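Local coordinates for protein ABC-type phosphate transport system, periplasmic component (Lactobacillus brevis, PDB 4ECF) that probably binds phosphate as the solute-binding component of an ABC transporter that imports it across the cytoplasmic membrane, at residues A[23-28]-A[220-225]. Numbering follows the deposited sequence.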
# COMPACT_ATOMS: atom_id res chain seq x y z
N GLU A 23 -11.27 2.80 -15.40
CA GLU A 23 -11.86 2.14 -16.57
C GLU A 23 -13.38 2.08 -16.44
O GLU A 23 -14.12 2.25 -17.41
CB GLU A 23 -11.29 0.71 -16.76
CG GLU A 23 -11.71 0.07 -18.09
CD GLU A 23 -13.13 -0.52 -18.09
OE1 GLU A 23 -13.57 -0.99 -17.01
OE2 GLU A 23 -13.81 -0.51 -19.17
N GLN A 24 -13.85 1.85 -15.23
CA GLN A 24 -15.27 1.84 -15.01
C GLN A 24 -15.88 3.23 -15.29
O GLN A 24 -16.87 3.34 -15.99
CB GLN A 24 -15.60 1.31 -13.62
CG GLN A 24 -17.08 1.00 -13.46
CD GLN A 24 -17.36 0.26 -12.19
OE1 GLN A 24 -17.92 0.83 -11.24
NE2 GLN A 24 -16.99 -1.01 -12.15
N TYR A 25 -15.24 4.27 -14.77
CA TYR A 25 -15.70 5.64 -14.98
C TYR A 25 -15.75 5.97 -16.47
O TYR A 25 -16.74 6.46 -16.99
CB TYR A 25 -14.75 6.63 -14.27
CG TYR A 25 -15.30 8.03 -14.34
CD1 TYR A 25 -15.10 8.83 -15.46
CD2 TYR A 25 -16.11 8.52 -13.35
CE1 TYR A 25 -15.66 10.10 -15.55
CE2 TYR A 25 -16.65 9.79 -13.44
CZ TYR A 25 -16.44 10.57 -14.55
OH TYR A 25 -17.01 11.85 -14.65
N THR A 26 -14.67 5.66 -17.19
CA THR A 26 -14.60 6.06 -18.61
C THR A 26 -15.61 5.29 -19.48
O THR A 26 -16.12 5.83 -20.48
CB THR A 26 -13.20 5.98 -19.22
OG1 THR A 26 -12.67 4.67 -19.18
CG2 THR A 26 -12.23 7.00 -18.54
N GLY A 27 -15.91 4.05 -19.11
CA GLY A 27 -16.93 3.29 -19.85
C GLY A 27 -18.33 3.77 -19.56
O GLY A 27 -19.25 3.49 -20.31
N GLU A 28 -18.51 4.49 -18.46
CA GLU A 28 -19.82 5.07 -18.09
C GLU A 28 -19.99 6.56 -18.48
O GLU A 28 -21.09 7.10 -18.39
CB GLU A 28 -20.01 4.91 -16.56
CG GLU A 28 -20.21 3.45 -16.16
CD GLU A 28 -20.14 3.17 -14.66
OE1 GLU A 28 -20.14 4.13 -13.89
OE2 GLU A 28 -20.13 1.99 -14.25
N THR A 220 -11.00 15.72 -13.07
CA THR A 220 -10.33 15.37 -11.84
C THR A 220 -11.29 15.34 -10.67
O THR A 220 -11.34 14.36 -9.91
CB THR A 220 -9.15 16.33 -11.53
OG1 THR A 220 -8.24 16.34 -12.64
CG2 THR A 220 -8.44 15.90 -10.23
N LYS A 221 -12.08 16.41 -10.54
CA LYS A 221 -13.05 16.52 -9.45
C LYS A 221 -14.12 15.43 -9.57
O LYS A 221 -14.44 14.74 -8.57
CB LYS A 221 -13.71 17.91 -9.47
CG LYS A 221 -14.83 18.09 -8.46
CD LYS A 221 -15.40 19.49 -8.60
CE LYS A 221 -16.56 19.81 -7.67
NZ LYS A 221 -16.15 19.86 -6.23
N ALA A 222 -14.65 15.25 -10.78
CA ALA A 222 -15.68 14.27 -11.01
C ALA A 222 -15.24 12.86 -10.70
O ALA A 222 -15.98 12.09 -10.09
CB ALA A 222 -16.23 14.37 -12.44
N PHE A 223 -14.02 12.50 -11.12
CA PHE A 223 -13.53 11.17 -10.85
C PHE A 223 -13.33 10.92 -9.35
O PHE A 223 -13.68 9.84 -8.84
CB PHE A 223 -12.23 10.96 -11.60
CG PHE A 223 -11.58 9.63 -11.37
CD1 PHE A 223 -12.26 8.45 -11.62
CD2 PHE A 223 -10.26 9.55 -10.96
CE1 PHE A 223 -11.66 7.23 -11.44
CE2 PHE A 223 -9.65 8.33 -10.80
CZ PHE A 223 -10.35 7.17 -11.04
N ILE A 224 -12.71 11.86 -8.66
CA ILE A 224 -12.55 11.70 -7.21
C ILE A 224 -13.91 11.53 -6.51
O ILE A 224 -14.09 10.59 -5.67
CB ILE A 224 -11.68 12.82 -6.60
CG1 ILE A 224 -10.25 12.73 -7.13
CG2 ILE A 224 -11.67 12.72 -5.07
CD1 ILE A 224 -9.46 13.97 -6.77
N THR A 225 -14.88 12.38 -6.85
CA THR A 225 -16.24 12.24 -6.33
C THR A 225 -16.80 10.81 -6.58
O THR A 225 -17.33 10.16 -5.69
CB THR A 225 -17.12 13.29 -6.95
OG1 THR A 225 -16.64 14.58 -6.55
CG2 THR A 225 -18.59 13.09 -6.55
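Tyr25 of helix 15-28 reaches across to Ala222 and Phe223 of helix 218-228. The two helices belong to one lobe of a periplasmic-binding-protein fold, the fold of the PstS family. They meet here mainly through side chains, and the CA atoms of Tyr25 and Phe223 are 7.2 Å apart. Tyr25 carries most of the contact. With CG anti to the backbone N (chi1 -174°), its side chain extends toward helix 218-228. Tyr25 CB comes first and lies 4.1 Å from Phe223 CD1. The next atom, CG, is equally close to that same CD1. Phe223 thus meets the root of the tyrosine, and its ring turns an edge to the Tyr25 face in an offset edge-to-face pair. The planes stand at 80° and the centroids are 6.0 Å apart. Farther out, Tyr25 CE2 passes 4.1 Å from the backbone O of Ala222. His29 stacks on Tyr25, Tyr226 packs edge-to-face with it, and Leu219 also touches it. Phe223 also touches Ile34 of strand 32-39 and Ile55 of strand 55-58. At the tip, Tyr25 OH sits 3.4 Å from the methyl CB of Ala222.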